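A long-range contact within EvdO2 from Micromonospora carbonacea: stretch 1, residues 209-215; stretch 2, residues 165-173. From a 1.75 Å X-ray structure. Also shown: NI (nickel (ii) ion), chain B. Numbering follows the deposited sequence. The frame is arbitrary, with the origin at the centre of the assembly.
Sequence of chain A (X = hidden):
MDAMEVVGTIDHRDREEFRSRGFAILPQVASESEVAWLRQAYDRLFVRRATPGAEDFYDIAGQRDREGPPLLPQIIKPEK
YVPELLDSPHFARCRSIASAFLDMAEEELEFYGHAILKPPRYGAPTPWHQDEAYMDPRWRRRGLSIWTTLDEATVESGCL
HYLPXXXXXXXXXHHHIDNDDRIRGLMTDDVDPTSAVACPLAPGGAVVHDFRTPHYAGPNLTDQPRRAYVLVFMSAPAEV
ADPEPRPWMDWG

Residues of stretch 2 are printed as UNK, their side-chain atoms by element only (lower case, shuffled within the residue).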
ATOM      1  N   HIS A 209       7.859   0.214  -0.402  1.00 13.03           N
ATOM      2  CA  HIS A 209       8.287  -0.723  -1.442  1.00 12.87           C
ATOM      3  C   HIS A 209       8.192  -0.154  -2.839  1.00 10.34           C
ATOM      4  O   HIS A 209       7.314   0.654  -3.159  1.00 14.49           O
ATOM      5  CB  HIS A 209       7.497  -2.050  -1.400  1.00 14.25           C
ATOM      6  CG  HIS A 209       6.016  -1.904  -1.571  1.00 16.17           C
ATOM      7  ND1 HIS A 209       5.151  -1.815  -0.500  1.00 17.67           N
ATOM      8  CD2 HIS A 209       5.242  -1.872  -2.685  1.00 18.82           C
ATOM      9  CE1 HIS A 209       3.913  -1.706  -0.947  1.00 17.96           C
ATOM     10  NE2 HIS A 209       3.939  -1.748  -2.267  1.00 21.09           N
ATOM     11  N   ASP A 210       9.118  -0.623  -3.656  1.00 11.18           N
ATOM     12  CA  ASP A 210       9.195  -0.268  -5.074  1.00 11.27           C
ATOM     13  C   ASP A 210       7.968  -0.754  -5.855  1.00 15.13           C
ATOM     14  O   ASP A 210       7.330  -1.733  -5.479  1.00 12.46           O
ATOM     15  CB  ASP A 210      10.474  -0.857  -5.671  1.00 11.73           C
ATOM     16  CG  ASP A 210      10.722  -0.403  -7.101  1.00 20.96           C
ATOM     17  OD1 ASP A 210      10.348  -1.123  -8.057  1.00 17.30           O
ATOM     18  OD2 ASP A 210      11.287   0.688  -7.264  1.00 20.26           O
ATOM     19  N   PHE A 211       7.641  -0.069  -6.946  1.00 12.83           N
ATOM     20  CA  PHE A 211       6.543  -0.485  -7.804  1.00 14.70           C
ATOM     21  C   PHE A 211       6.681  -1.928  -8.296  1.00 15.93           C
ATOM     22  O   PHE A 211       5.680  -2.558  -8.665  1.00 17.98           O
ATOM     23  CB  PHE A 211       6.438   0.453  -9.016  1.00 16.54           C
ATOM     24  CG  PHE A 211       5.735   1.752  -8.732  1.00 13.48           C
ATOM     25  CD1 PHE A 211       5.111   1.979  -7.521  1.00 21.84           C
ATOM     26  CD2 PHE A 211       5.705   2.749  -9.697  1.00 15.77           C
ATOM     27  CE1 PHE A 211       4.459   3.182  -7.271  1.00 22.84           C
ATOM     28  CE2 PHE A 211       5.046   3.944  -9.456  1.00 20.68           C
ATOM     29  CZ  PHE A 211       4.429   4.160  -8.239  1.00 24.40           C
ATOM     30  N   ARG A 212       7.903  -2.456  -8.335  1.00 13.53           N
ATOM     31  CA  ARG A 212       8.091  -3.804  -8.890  1.00 16.18           C
ATOM     32  C   ARG A 212       8.338  -4.881  -7.820  1.00 17.96           C
ATOM     33  O   ARG A 212       8.511  -6.052  -8.142  1.00 16.13           O
ATOM     34  CB  ARG A 212       9.239  -3.795  -9.898  1.00 19.78           C
ATOM     35  CG  ARG A 212       9.065  -4.768 -11.049  1.00 28.68           C
ATOM     36  CD  ARG A 212      10.097  -4.512 -12.134  1.00 29.40           C
ATOM     37  NE  ARG A 212       9.685  -3.479 -13.080  1.00 35.53           N
ATOM     38  CZ  ARG A 212      10.347  -3.195 -14.198  1.00 36.94           C
ATOM     39  NH1 ARG A 212      11.458  -3.858 -14.488  1.00 38.55           N
ATOM     40  NH2 ARG A 212       9.912  -2.251 -15.021  1.00 36.48           N
ATOM     41  N   THR A 213       8.351  -4.509  -6.549  1.00 13.58           N
ATOM     42  CA  THR A 213       8.550  -5.536  -5.528  1.00 11.42           C
ATOM     43  C   THR A 213       7.287  -6.358  -5.283  1.00 10.64           C
ATOM     44  O   THR A 213       6.260  -5.807  -4.910  1.00 14.31           O
ATOM     45  CB  THR A 213       8.996  -4.907  -4.201  1.00 13.00           C
ATOM     46  OG1 THR A 213      10.111  -4.057  -4.462  1.00 11.79           O
ATOM     47  CG2 THR A 213       9.388  -5.992  -3.184  1.00 13.70           C
ATOM     48  N   PRO A 214       7.363  -7.686  -5.478  1.00 12.66           N
ATOM     49  CA  PRO A 214       6.159  -8.482  -5.198  1.00 12.51           C
ATOM     50  C   PRO A 214       5.790  -8.431  -3.720  1.00 14.83           C
ATOM     51  O   PRO A 214       6.678  -8.472  -2.850  1.00 13.72           O
ATOM     52  CB  PRO A 214       6.563  -9.908  -5.612  1.00 13.91           C
ATOM     53  CG  PRO A 214       7.722  -9.720  -6.559  1.00 14.03           C
ATOM     54  CD  PRO A 214       8.460  -8.510  -6.007  1.00 14.03           C
ATOM     55  N   HIS A 215       4.498  -8.300  -3.435  1.00 13.18           N
ATOM     56  CA  HIS A 215       4.057  -8.342  -2.047  1.00 15.06           C
ATOM     57  C   HIS A 215       2.704  -9.014  -1.894  1.00 15.63           C
ATOM     58  O   HIS A 215       1.958  -9.173  -2.851  1.00 14.92           O
ATOM     59  CB  HIS A 215       4.031  -6.931  -1.426  1.00 13.86           C
ATOM     60  CG  HIS A 215       3.312  -5.903  -2.252  1.00 15.49           C
ATOM     61  ND1 HIS A 215       3.856  -5.347  -3.389  1.00 13.37           N
ATOM     62  CD2 HIS A 215       2.110  -5.305  -2.080  1.00 16.55           C
ATOM     63  CE1 HIS A 215       3.005  -4.471  -3.897  1.00 14.72           C
ATOM     64  NE2 HIS A 215       1.945  -4.414  -3.115  1.00 14.99           N
ATOM     65  N   UNK A 165      14.333  -8.594  -3.447  1.00 16.21           N
ATOM     66  CA  UNK A 165      15.082  -8.573  -4.683  1.00 17.72           C
ATOM     67  C   UNK A 165      14.196  -8.675  -5.903  1.00 16.72           C
ATOM     68  O   UNK A 165      14.671  -8.534  -7.031  1.00 16.33           O
ATOM     69  N   UNK A 166      12.899  -8.894  -5.686  1.00 15.66           N
ATOM     70  CA  UNK A 166      11.984  -9.132  -6.796  1.00 15.37           C
ATOM     71  C   UNK A 166      11.784  -7.941  -7.711  1.00 15.88           C
ATOM     72  O   UNK A 166      11.291  -8.082  -8.836  1.00 16.65           O
ATOM     73  N   UNK A 167      12.136  -6.756  -7.229  1.00 15.76           N
ATOM     74  CA  UNK A 167      12.011  -5.554  -8.045  1.00 13.88           C
ATOM     75  C   UNK A 167      13.050  -5.507  -9.170  1.00 17.51           C
ATOM     76  O   UNK A 167      12.944  -4.659 -10.053  1.00 16.38           O
ATOM     77  c   UNK A 167      14.256  -3.083  -6.336  1.00 18.25           C
ATOM     78  n   UNK A 167      14.050  -5.199  -5.833  1.00 16.85           N
ATOM     79  n   UNK A 167      15.332  -3.501  -5.593  1.00 18.06           N
ATOM     80  c   UNK A 167      13.431  -4.149  -6.476  1.00 16.40           C
ATOM     81  c   UNK A 167      12.119  -4.292  -7.180  1.00 17.55           C
ATOM     82  c   UNK A 167      15.193  -4.782  -5.310  1.00 13.72           C
ATOM     83  N   UNK A 168      14.049  -6.395  -9.140  1.00 15.17           N
ATOM     84  CA  UNK A 168      15.009  -6.483 -10.242  1.00 14.60           C
ATOM     85  C   UNK A 168      14.642  -7.597 -11.209  1.00 15.23           C
ATOM     86  O   UNK A 168      15.307  -7.798 -12.212  1.00 18.05           O
ATOM     87  c   UNK A 168      16.429  -6.702  -9.720  1.00 19.71           C
ATOM     88  n   UNK A 168      18.948  -8.128  -6.033  1.00 44.87           N
ATOM     89  c   UNK A 168      18.757  -6.965  -6.643  1.00 42.18           C
ATOM     90  c   UNK A 168      17.008  -5.482  -9.046  1.00 21.04           C
ATOM     91  c   UNK A 168      18.474  -5.702  -8.757  1.00 24.95           C
ATOM     92  n   UNK A 168      18.685  -6.921  -7.974  1.00 30.11           N
ATOM     93  n   UNK A 168      18.647  -5.855  -5.920  1.00 34.52           N
ATOM     94  N   UNK A 169      13.577  -8.324 -10.880  1.00 14.84           N
ATOM     95  CA  UNK A 169      13.069  -9.374 -11.753  1.00 15.48           C
ATOM     96  C   UNK A 169      12.034  -8.804 -12.706  1.00 17.84           C
ATOM     97  O   UNK A 169      11.820  -7.592 -12.756  1.00 17.31           O
ATOM     98  N   UNK A 170      11.369  -9.680 -13.469  1.00 19.54           N
ATOM     99  CA  UNK A 170      10.348  -9.185 -14.395  1.00 20.11           C
ATOM    100  C   UNK A 170       9.084  -8.750 -13.671  1.00 15.49           C
ATOM    101  O   UNK A 170       8.889  -9.065 -12.484  1.00 16.63           O
ATOM    102  c   UNK A 170      10.068 -10.399 -15.285  1.00 29.25           C
ATOM    103  c   UNK A 170      10.336 -11.570 -14.388  1.00 27.83           C
ATOM    104  c   UNK A 170      11.478 -11.149 -13.481  1.00 19.44           C
ATOM    105  N   UNK A 171       8.229  -8.027 -14.380  1.00 18.19           N
ATOM    106  CA  UNK A 171       6.836  -7.961 -13.981  1.00 17.84           C
ATOM    107  C   UNK A 171       6.301  -9.339 -14.324  1.00 18.65           C
ATOM    108  O   UNK A 171       6.235  -9.729 -15.485  1.00 19.03           O
ATOM    109  c   UNK A 171       6.063  -6.843 -14.684  1.00 19.67           C
ATOM    110  c   UNK A 171       4.582  -6.911 -14.291  1.00 18.19           C
ATOM    111  c   UNK A 171       6.657  -5.494 -14.303  1.00 26.09           C
ATOM    112  N   UNK A 172       5.992 -10.084 -13.272  1.00 15.99           N
ATOM    113  CA  UNK A 172       5.567 -11.475 -13.340  1.00 15.81           C
ATOM    114  C   UNK A 172       4.226 -11.626 -14.032  1.00 16.33           C
ATOM    115  O   UNK A 172       3.459 -10.674 -14.104  1.00 16.58           O
ATOM    116  c   UNK A 172       5.496 -12.027 -11.918  1.00 15.33           C
ATOM    117  c   UNK A 172       6.712 -12.220  -9.730  1.00 19.84           C
ATOM    118  c   UNK A 172       6.856 -12.057 -11.233  1.00 16.00           C
ATOM    119  c   UNK A 172       7.703 -13.178 -11.840  1.00 17.89           C
ATOM    120  N   UNK A 173       3.946 -12.824 -14.566  1.00 19.81           N
ATOM    121  CA  UNK A 173       2.619 -13.009 -15.153  1.00 21.93           C
ATOM    122  C   UNK A 173       1.535 -12.783 -14.105  1.00 21.02           C
ATOM    123  O   UNK A 173       1.602 -13.357 -13.022  1.00 21.18           O
ATOM    124  c   UNK A 173       4.818 -13.992 -14.777  1.00 19.44           C
ATOM    125  c   UNK A 173       2.641 -14.464 -15.628  1.00 21.30           C
ATOM    126  c   UNK A 173       4.085 -14.768 -15.858  1.00 24.62           C
TER
HETATM  127 NI    NI B 301       0.219  -3.510  -3.820  1.00 16.57          NI
HETATM  128  O   HOH W   1      13.060  -5.223 -12.860  1.00 27.48           O
HETATM  129  O   HOH W   2       0.735  -1.804  -2.890  1.00 22.78           O

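Position 165 has no side-chain atoms. Its phi/psi of 86/-6 would jam a CB against the carbonyl O of the residue before, which by itself calls for glycine. It is Gly165, and nothing of stretch 1 lies close to it.

Position 166 also carries no side-chain atoms. Its CA lies 3.7 Å from Pro214 CD. An ideal CB would point toward stretch 1 and sit 2.4 Å from Pro214 CD, a clash. The residue is Gly166, and the proline ring occupies the space that a CB would need.

Position 167 has one carbon followed by a five-membered ring of three carbons and two nitrogens. Its CB is 3.4 Å from Thr213 OG1 and 3.7 Å from Asp210 OD1. The ring is an imidazole, so the residue is His167. Chi1 is p, and the ring lies obliquely near Asp210 CB and Thr213 OG1. Ring atom NE2 is hydrogen-bonded elsewhere in the structure.

Position 168 has three carbons, a nitrogen, and then a carbon bearing two more nitrogens. Its CA-to-CB bond points away from stretch 1, and the side chain stays at least 7.1 Å from it. This guanidinium chain identifies Arg168. Its backbone N donates to Gly165 O at 3.1 Å, the i to i+3 spacing expected of the 3-10 segment at 166-168.

Position 169 has no side-chain atoms. An ideal CB would clash, at 2.8 Å, with a side-chain carbon of position 170. Its carbonyl O lies 3.6 Å from Arg212 CD. It is Gly169.

Position 170 has three carbons that close a ring onto the backbone N. Its CA-to-CB bond points away, and it makes no contact with stretch 1. It is Pro170.

Position 171 has three carbons, one of them carrying the other two. One branch carbon lies 3.8 Å from Arg212 NE. The branch at CB identifies Val171, and that carbon is CG2.

Position 172 has four carbons, forked at the second. Its CA-to-CB bond points sideways, but its end comes nearer, and a terminal carbon lies 4.2 Å from Pro214 CG. The fork beyond CB identifies Leu172, and that carbon is CD1. This is an apolar contact.

Position 173 has three carbons closing a ring onto the backbone N. It is out of reach of stretch 1. It is Pro173.

No direct hydrogen bond joins the stretches. Packing and water do the work, burying 378 Å² in total. Stretch 1 makes a type I turn from Asp210 to Thr213, with Thr213 N donating to Asp210 O at 3.1 Å. Asp210 OD1 accepts from Arg212 N at 2.8 Å across the same turn. The 3-10 segment packs against this turn, and His167 CA makes a CA-H...O contact with Arg212 O at 3.5 Å. The Arg212 side chain runs past the backbone of His167 and Gly169. Water 1 donates to His167 O (2.9 Å) and Gly169 O (2.7 Å) and accepts from Arg212 NH1 (2.7 Å), so it links the arginine to both carbonyls. Just beyond Pro214, His215 NE2 binds nickel at 2.1 Å.

Stretch 2 (165-173) GGHRGPVLP
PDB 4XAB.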